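Local coordinates for hypothetical protein (Geobacillus stearothermophilus, PDB 1SFS), which is of unknown function but has a glycoside hydrolase-like domain and is possibly a bacterial lysozyme, at residues S34-V38 with E68-E74; E49-K54 with T192-Q196; G116-N120 with P147-R151. All blocks are in the same frame, centred on the assembly; numbering follows the deposited sequence. Where two conformers were deposited one is given.

Contact 1. Residues S34-V38 with E68-E74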
loop_
_atom_site.group_PDB
_atom_site.type_symbol
_atom_site.label_atom_id
_atom_site.label_comp_id
_atom_site.label_asym_id
_atom_site.label_seq_id
_atom_site.Cartn_x
_atom_site.Cartn_y
_atom_site.Cartn_z
ATOM N N SER A 34 -4.702 0.404 -8.696
ATOM C CA SER A 34 -4.366 0.373 -10.106
ATOM C C SER A 34 -3.062 1.092 -10.384
ATOM O O SER A 34 -2.741 2.120 -9.799
ATOM C CB SER A 34 -5.481 0.993 -10.940
ATOM O OG SER A 34 -5.716 2.354 -10.651
ATOM N N ALA A 35 -2.350 0.565 -11.383
ATOM C CA ALA A 35 -1.179 1.216 -11.918
ATOM C C ALA A 35 -1.509 2.534 -12.616
ATOM O O ALA A 35 -0.754 3.478 -12.575
ATOM C CB ALA A 35 -0.488 0.292 -12.886
ATOM N N GLN A 36 -2.670 2.575 -13.271
ATOM C CA GLN A 36 -3.049 3.753 -14.057
ATOM C C GLN A 36 -3.904 4.709 -13.224
ATOM O O GLN A 36 -4.504 4.392 -12.205
ATOM C CB GLN A 36 -3.642 3.320 -15.402
ATOM C CG GLN A 36 -5.026 2.845 -15.217
ATOM C CD GLN A 36 -5.514 2.175 -16.516
ATOM O OE1 GLN A 36 -5.181 1.066 -16.870
ATOM N NE2 GLN A 36 -6.407 2.848 -17.244
ATOM N N VAL A 37 -3.942 5.954 -13.724
ATOM C CA VAL A 37 -4.735 7.038 -13.172
ATOM C C VAL A 37 -6.218 6.679 -13.078
ATOM O O VAL A 37 -6.796 6.098 -14.032
ATOM C CB VAL A 37 -4.563 8.296 -14.047
ATOM C CG1 VAL A 37 -5.555 9.418 -13.758
ATOM C CG2 VAL A 37 -3.130 8.762 -13.952
ATOM N N VAL A 38 -6.818 7.119 -11.988
ATOM C CA VAL A 38 -8.264 6.994 -11.838
ATOM C C VAL A 38 -8.911 8.127 -12.609
ATOM O O VAL A 38 -9.074 9.214 -12.083
ATOM C CB VAL A 38 -8.681 7.030 -10.383
ATOM C CG1 VAL A 38 -10.169 6.694 -10.271
ATOM C CG2 VAL A 38 -7.895 6.047 -9.542
ATOM N N GLU A 68 1.704 4.795 -13.259
ATOM C CA GLU A 68 1.420 6.204 -13.498
ATOM C C GLU A 68 1.321 6.902 -12.175
ATOM O O GLU A 68 0.602 6.462 -11.259
ATOM C CB GLU A 68 0.143 6.342 -14.292
ATOM C CG GLU A 68 0.226 5.687 -15.659
ATOM C CD GLU A 68 -0.939 5.884 -16.575
ATOM O OE1 GLU A 68 -2.066 6.189 -16.126
ATOM O OE2 GLU A 68 -0.668 5.801 -17.816
ATOM N N GLY A 69 2.019 8.024 -12.012
ATOM C CA GLY A 69 1.967 8.741 -10.778
ATOM C C GLY A 69 0.684 9.493 -10.534
ATOM O O GLY A 69 -0.003 9.975 -11.436
ATOM N N LEU A 70 0.383 9.726 -9.271
ATOM C CA LEU A 70 -0.675 10.588 -8.828
ATOM C C LEU A 70 -0.460 12.038 -9.229
ATOM O O LEU A 70 0.680 12.437 -9.407
ATOM C CB LEU A 70 -0.798 10.501 -7.298
ATOM C CG LEU A 70 -1.564 9.306 -6.751
ATOM C CD1 LEU A 70 -1.211 9.101 -5.269
ATOM C CD2 LEU A 70 -3.067 9.461 -6.975
ATOM N N THR A 71 -1.529 12.776 -9.350
ATOM C CA THR A 71 -1.511 14.220 -9.477
ATOM C C THR A 71 -2.514 14.780 -8.488
ATOM O O THR A 71 -3.430 14.092 -8.026
ATOM C CB THR A 71 -1.924 14.701 -10.881
ATOM O OG1 THR A 71 -3.254 14.280 -11.186
ATOM C CG2 THR A 71 -0.930 14.182 -11.915
ATOM N N ARG A 72 -2.397 16.075 -8.215
ATOM C CA ARG A 72 -3.393 16.733 -7.396
ATOM C C ARG A 72 -4.763 16.641 -8.026
ATOM O O ARG A 72 -5.763 16.413 -7.318
ATOM C CB ARG A 72 -2.985 18.191 -7.112
ATOM C CG ARG A 72 -1.808 18.251 -6.162
ATOM C CD ARG A 72 -1.646 19.669 -5.683
ATOM N NE ARG A 72 -0.643 19.869 -4.678
ATOM C CZ ARG A 72 -0.780 20.441 -3.487
ATOM N NH1 ARG A 72 -1.928 20.900 -3.014
ATOM N NH2 ARG A 72 0.328 20.524 -2.739
ATOM N N ASP A 73 -4.912 16.831 -9.333
ATOM C CA ASP A 73 -6.200 16.747 -10.022
ATOM C C ASP A 73 -6.847 15.362 -9.835
ATOM O O ASP A 73 -8.039 15.198 -9.587
ATOM C CB ASP A 73 -6.049 17.056 -11.491
ATOM C CG ASP A 73 -5.869 18.530 -11.813
ATOM O OD1 ASP A 73 -5.612 18.840 -12.980
ATOM O OD2 ASP A 73 -6.018 19.363 -10.917
ATOM N N GLU A 74 -6.013 14.316 -9.943
ATOM C CA GLU A 74 -6.542 12.992 -9.728
ATOM C C GLU A 74 -6.995 12.807 -8.274
ATOM O O GLU A 74 -8.046 12.190 -8.058
ATOM C CB GLU A 74 -5.477 11.968 -10.092
ATOM C CG GLU A 74 -5.943 10.543 -9.906
ATOM C CD GLU A 74 -4.917 9.461 -10.130
ATOM O OE1 GLU A 74 -5.307 8.298 -9.970
ATOM O OE2 GLU A 74 -3.740 9.759 -10.465
#

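Contact 2. Residues E49-K54 with T192-Q196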
loop_
_atom_site.group_PDB
_atom_site.type_symbol
_atom_site.label_atom_id
_atom_site.label_comp_id
_atom_site.label_asym_id
_atom_site.label_seq_id
_atom_site.Cartn_x
_atom_site.Cartn_y
_atom_site.Cartn_z
ATOM N N GLU A 49 -19.102 -2.414 -12.614
ATOM C CA GLU A 49 -18.716 -3.782 -12.920
ATOM C C GLU A 49 -18.228 -4.602 -11.709
ATOM O O GLU A 49 -18.256 -5.851 -11.790
ATOM C CB GLU A 49 -17.566 -3.901 -13.924
ATOM C CG GLU A 49 -17.858 -3.327 -15.280
ATOM C CD GLU A 49 -18.762 -4.116 -16.201
ATOM O OE1 GLU A 49 -18.819 -5.362 -16.114
ATOM O OE2 GLU A 49 -19.401 -3.496 -17.070
ATOM N N LEU A 50 -17.771 -3.945 -10.660
ATOM C CA LEU A 50 -17.201 -4.666 -9.509
ATOM C C LEU A 50 -17.851 -4.237 -8.218
ATOM O O LEU A 50 -18.201 -5.126 -7.399
ATOM C CB LEU A 50 -15.687 -4.437 -9.423
ATOM C CG LEU A 50 -14.854 -5.164 -10.468
ATOM C CD1 LEU A 50 -13.417 -4.641 -10.413
ATOM C CD2 LEU A 50 -14.876 -6.699 -10.335
ATOM N N GLY A 51 -17.971 -2.972 -7.952
ATOM C CA GLY A 51 -18.494 -2.511 -6.721
ATOM C C GLY A 51 -17.994 -1.109 -6.393
ATOM O O GLY A 51 -17.266 -0.491 -7.141
ATOM N N TYR A 52 -18.406 -0.599 -5.245
ATOM C CA TYR A 52 -18.066 0.764 -4.885
ATOM C C TYR A 52 -16.812 0.749 -4.010
ATOM O O TYR A 52 -16.874 0.311 -2.869
ATOM C CB TYR A 52 -19.245 1.446 -4.117
ATOM C CG TYR A 52 -19.122 2.912 -4.319
ATOM C CD1 TYR A 52 -19.998 3.585 -5.182
ATOM C CD2 TYR A 52 -18.149 3.665 -3.708
ATOM C CE1 TYR A 52 -19.877 4.953 -5.378
ATOM C CE2 TYR A 52 -17.984 5.037 -3.934
ATOM C CZ TYR A 52 -18.847 5.664 -4.765
ATOM O OH TYR A 52 -18.740 7.007 -5.024
ATOM N N PRO A 53 -15.664 1.189 -4.518
ATOM C CA PRO A 53 -14.448 1.068 -3.702
ATOM C C PRO A 53 -14.461 2.094 -2.604
ATOM O O PRO A 53 -14.780 3.269 -2.847
ATOM C CB PRO A 53 -13.358 1.286 -4.729
ATOM C CG PRO A 53 -13.983 2.274 -5.691
ATOM C CD PRO A 53 -15.425 1.852 -5.800
ATOM N N LYS A 54 -14.036 1.728 -1.403
ATOM C CA LYS A 54 -13.906 2.679 -0.315
ATOM C C LYS A 54 -12.513 3.311 -0.295
ATOM O O LYS A 54 -12.326 4.381 0.313
ATOM C CB LYS A 54 -14.251 2.058 1.023
ATOM C CG LYS A 54 -15.603 1.413 1.064
ATOM C CD LYS A 54 -16.756 2.082 0.341
ATOM C CE LYS A 54 -18.100 1.339 0.337
ATOM N NZ LYS A 54 -18.074 -0.031 -0.387
ATOM N N THR A 192 -9.605 -12.125 -7.953
ATOM C CA THR A 192 -10.483 -10.983 -7.931
ATOM C C THR A 192 -11.955 -11.427 -7.889
ATOM O O THR A 192 -12.323 -12.451 -8.440
ATOM C CB THR A 192 -10.248 -10.015 -9.092
ATOM O OG1 THR A 192 -10.464 -10.712 -10.324
ATOM C CG2 THR A 192 -8.852 -9.426 -9.063
ATOM N N THR A 193 -12.781 -10.601 -7.253
ATOM C CA THR A 193 -14.217 -10.764 -7.224
ATOM C C THR A 193 -14.869 -9.396 -7.250
ATOM O O THR A 193 -14.267 -8.358 -6.925
ATOM C CB THR A 193 -14.761 -11.464 -5.947
ATOM O OG1 THR A 193 -14.623 -10.604 -4.827
ATOM C CG2 THR A 193 -14.065 -12.774 -5.606
ATOM N N LYS A 194 -16.160 -9.419 -7.519
ATOM C CA LYS A 194 -17.038 -8.286 -7.218
ATOM C C LYS A 194 -17.033 -8.072 -5.721
ATOM O O LYS A 194 -16.836 -8.974 -4.912
ATOM C CB LYS A 194 -18.485 -8.537 -7.710
ATOM C CG LYS A 194 -18.605 -8.603 -9.226
ATOM C CD LYS A 194 -20.093 -8.762 -9.614
ATOM C CE LYS A 194 -20.237 -8.742 -11.138
ATOM N NZ LYS A 194 -21.659 -8.546 -11.546
ATOM N N GLU A 195 -17.307 -6.844 -5.344
ATOM C CA GLU A 195 -17.405 -6.489 -3.925
ATOM C C GLU A 195 -18.330 -7.399 -3.119
ATOM O O GLU A 195 -17.986 -7.837 -2.015
ATOM C CB GLU A 195 -17.852 -5.048 -3.808
ATOM C CG GLU A 195 -18.091 -4.583 -2.396
ATOM C CD GLU A 195 -18.793 -3.256 -2.308
ATOM O OE1 GLU A 195 -19.258 -2.661 -3.313
ATOM O OE2 GLU A 195 -18.890 -2.767 -1.146
ATOM N N GLN A 196 -19.480 -7.697 -3.658
ATOM C CA GLN A 196 -20.452 -8.449 -2.847
ATOM C C GLN A 196 -20.076 -9.919 -2.745
ATOM O O GLN A 196 -20.605 -10.596 -1.859
ATOM C CB GLN A 196 -21.871 -8.259 -3.393
ATOM C CG GLN A 196 -22.319 -6.815 -3.240
ATOM C CD GLN A 196 -22.276 -6.174 -1.870
ATOM O OE1 GLN A 196 -22.250 -4.967 -1.636
ATOM N NE2 GLN A 196 -22.287 -7.030 -0.866
HETATM O O HOH W 1 -20.491 -6.070 -5.995
#

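Contact 3. Residues G116-N120 with P147-R151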
loop_
_atom_site.group_PDB
_atom_site.type_symbol
_atom_site.label_atom_id
_atom_site.label_comp_id
_atom_site.label_asym_id
_atom_site.label_seq_id
_atom_site.Cartn_x
_atom_site.Cartn_y
_atom_site.Cartn_z
ATOM N N GLY A 116 0.139 17.228 -1.722
ATOM C CA GLY A 116 -0.776 17.756 -0.744
ATOM C C GLY A 116 -1.409 16.698 0.148
ATOM O O GLY A 116 -2.455 16.938 0.738
ATOM N N ILE A 117 -0.771 15.538 0.309
ATOM C CA ILE A 117 -1.298 14.529 1.229
ATOM C C ILE A 117 -1.028 14.993 2.635
ATOM O O ILE A 117 0.146 15.322 2.941
ATOM C CB ILE A 117 -0.694 13.146 0.986
ATOM C CG1 ILE A 117 -0.938 12.743 -0.457
ATOM C CG2 ILE A 117 -1.230 12.168 2.019
ATOM C CD1 ILE A 117 -0.388 11.407 -0.859
ATOM N N PRO A 118 -2.007 15.118 3.511
ATOM C CA PRO A 118 -1.767 15.632 4.863
ATOM C C PRO A 118 -0.956 14.675 5.743
ATOM O O PRO A 118 -0.811 13.503 5.440
ATOM C CB PRO A 118 -3.191 15.775 5.436
ATOM C CG PRO A 118 -4.146 15.323 4.463
ATOM C CD PRO A 118 -3.442 14.821 3.246
ATOM N N LYS A 119 -0.468 15.229 6.843
ATOM C CA LYS A 119 0.212 14.419 7.866
ATOM C C LYS A 119 -0.727 13.409 8.525
ATOM O O LYS A 119 -1.969 13.453 8.397
ATOM C CB LYS A 119 0.869 15.369 8.913
ATOM C CG LYS A 119 2.107 16.022 8.286
ATOM C CD LYS A 119 2.911 16.730 9.365
ATOM C CE LYS A 119 3.913 17.680 8.764
ATOM N NZ LYS A 119 4.991 18.157 9.683
ATOM N N ASN A 120 -0.112 12.487 9.250
ATOM C CA ASN A 120 -0.638 11.332 9.940
ATOM C C ASN A 120 -1.458 10.454 8.991
ATOM O O ASN A 120 -2.482 9.869 9.339
ATOM C CB ASN A 120 -1.421 11.684 11.216
ATOM C CG ASN A 120 -0.611 12.512 12.187
ATOM O OD1 ASN A 120 0.564 12.280 12.481
ATOM N ND2 ASN A 120 -1.255 13.525 12.728
ATOM N N PRO A 147 9.397 11.427 12.119
ATOM C CA PRO A 147 9.349 12.898 12.354
ATOM C C PRO A 147 8.752 13.725 11.241
ATOM O O PRO A 147 8.619 14.938 11.405
ATOM C CB PRO A 147 10.847 13.225 12.549
ATOM C CG PRO A 147 11.499 12.245 11.639
ATOM C CD PRO A 147 10.779 10.944 11.906
ATOM N N THR A 148 8.374 13.079 10.136
ATOM C CA THR A 148 7.624 13.742 9.092
ATOM C C THR A 148 6.122 13.823 9.301
ATOM O O THR A 148 5.428 14.554 8.600
ATOM C CB THR A 148 7.885 13.053 7.735
ATOM O OG1 THR A 148 7.098 11.863 7.621
ATOM C CG2 THR A 148 9.358 12.790 7.531
ATOM N N GLY A 149 5.658 12.986 10.226
ATOM C CA GLY A 149 4.228 12.898 10.412
ATOM C C GLY A 149 3.533 11.858 9.539
ATOM O O GLY A 149 2.371 11.591 9.821
ATOM N N TYR A 150 4.188 11.321 8.509
ATOM C CA TYR A 150 3.593 10.234 7.736
ATOM C C TYR A 150 3.849 8.923 8.462
ATOM O O TYR A 150 4.849 8.733 9.151
ATOM C CB TYR A 150 4.184 10.210 6.345
ATOM C CG TYR A 150 3.774 11.422 5.546
ATOM C CD1 TYR A 150 4.633 12.476 5.365
ATOM C CD2 TYR A 150 2.500 11.557 5.015
ATOM C CE1 TYR A 150 4.266 13.592 4.657
ATOM C CE2 TYR A 150 2.118 12.664 4.310
ATOM C CZ TYR A 150 2.995 13.690 4.129
ATOM O OH TYR A 150 2.645 14.818 3.425
ATOM N N ARG A 151 2.925 7.989 8.317
ATOM C CA ARG A 151 2.994 6.697 8.968
ATOM C C ARG A 151 3.520 5.651 7.998
ATOM O O ARG A 151 3.097 5.650 6.821
ATOM C CB ARG A 151 1.631 6.313 9.535
ATOM C CG ARG A 151 1.684 5.109 10.451
ATOM C CD ARG A 151 0.315 4.773 11.039
ATOM N NE ARG A 151 0.481 3.607 11.923
ATOM C CZ ARG A 151 -0.449 3.125 12.723
ATOM N NH1 ARG A 151 -0.258 2.085 13.472
ATOM N NH2 ARG A 151 -1.671 3.683 12.736
#

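Contact 1. Residues S34-V38 with E68-E74
The carboxylate of Glu-74 lies flat between aliphatic groups. The branched end of Val-37 covers one face, with CG1 3.7 Å from Glu-74 CD, while Leu-70 CD2 of the carboxylate's own segment covers the other. Val-38 CG2 sits at the edge, beside OE1. Val-38 N comes in on the Val-37 side, well above the plane, and gives Glu-74 OE1 a straight bond of 2.8 Å. An extended side chain, its CG trans to the backbone N (chi1 -180°), carries the acid from the helix start to this amide. The carboxylate of Glu-68 is held differently. Glu-68 OE1 takes Val-37 N on the anti lone pair at 3.1 Å, while Gln-36 CA and CB lie over one face and Val-37 CG2 lies on the far side of the plane. Glu-68 N also donates to Ala-35 O at 2.9 Å, so both backbone and side chain of this residue engage the loop. Glutamate suits both positions because it is long enough to bring an acceptor to amides of an irregular loop. Thr-71 N-caps the helix, its OG1 accepting from Glu-74 N. Arg-58 of strand 55-59 forms a salt bridge with Glu-74 OE1 and also bonds Glu-68 O and Ser-34 O, so the loop after strand 29-33 and the segment leading into helix 72-80 meet at an arginine of the neighbouring strand.

Contact 2. Residues E49-K54 with T192-Q196
Leu-50 O, just past the end of helix 40-49, is the backbone acceptor that joins the two loops. Glu-195 N donates to Leu-50 O at 2.8 Å, and a water also donates to it while accepting from Gln-196 N at 3.0 Å. Two successive amides at the start of a 3-10 turn are thus tied to one carbonyl, one directly and one through water.

The charged part belongs to the side chain of Glu-195, which runs extended along Gly-51. Glu-195 OE1 accepts from Tyr-52 N at 3.0 Å, the amide standing above the carboxylate plane. Glu-195 OE2 forms a salt bridge with Lys-54 NZ, also 3.0 Å long. The lysine chain bends at chi2 (-39°) and chi4 (-63°), which folds Lys-54 NZ back to reach both this carboxylate and Tyr-52 O, the latter at 2.8 Å. The phenol of Tyr-52 points elsewhere, to Tyr-81 O.

The van der Waals contacts are of aliphatic carbons against carbonyl oxygens. Leu-50 CD2 rests 3.8 Å from Thr-193 O, and the methylenes of Lys-194 pass beside Glu-49 O, with Lys-194 CE at 3.6 Å. Gly-51 meets a steric demand twice over: a CB there would collide with Glu-195 CB, and its backbone angles would press that CB against the preceding carbonyl.

Trp-30 of strand 29-33 backs both Leu-50 and Glu-195. The chemistry is that of a surface contact, in which Glu-195 uses its amide and both carboxylate oxygens. The nearby ammonium would probably favour the ionised form of this acid, and the water shows that solvent takes part in the joint.

Contact 3. Residues G116-N120 with P147-R151
Tyr-150 OH donates to Ile-117 O across 2.6 Å, and this is the shortest polar bond between the two loops. The carbonyl oxygen lies at the ring edge, near the ring plane. The side chain of Tyr-150 sets out away from the other loop, but with CG beside the backbone N (chi1 -68°) the ring turns back and its hydroxyl reaches across. Tyr-150 CE2 comes within 3.2 Å of Pro-118 O, a buried oxygen with no hydrogen-bond partner in the model, and Ile-117 CG2 packs on Tyr-150 CE2 as well, at 4.1 Å. With a phenylalanine here the hydroxyl is gone, which would probably leave Ile-117 O without its donor and the ring less firmly fixed.

Both loops run from a helix into a parallel strand, 98-114 into 122-126 and 135-145 into 151-156, consistent with the alpha-to-beta turns of the beta/alpha barrel expected of this glycoside hydrolase-like family. Gly-116 ends the first helix in a Schellman motif, where positive phi favours glycine. In the second loop Thr-148 OG1 accepts from Tyr-150 N at 3.1 Å, an ST turn that positions the tyrosine, and also bonds Leu-145 O.

Beyond the ring, Asn-120 N donates to Gly-149 O at 2.7 Å. The extended chain of Lys-119 passes alongside, its CD 3.4 Å from Thr-148 O. Gly-149 suits this spot because a CB would strike that same CD, while Val-109 and Ala-112 of helix 98-114 back the tyrosine ring.

None of the three contacts is deep core: contacts 1 and 3 are partly buried, and contact 2 is at the surface. Contact 1 gathers loops that follow parallel strands, whereas contact 3 joins loops that lead into them, and contact 2 ties one such entry loop to the long connection between strands 182-185 and 211-218. Carboxylates accepting backbone amides serve contacts 1 and 2, but only contact 2 adds a salt bridge between its segments; contact 3 relies on a phenol and backbone carbonyls. Contacts 1 and 3 touch where Arg-72 packs on Gly-116. Contact 2 touches neither, its centre about 20 Å from that of contact 1 and about 29 Å from that of contact 3.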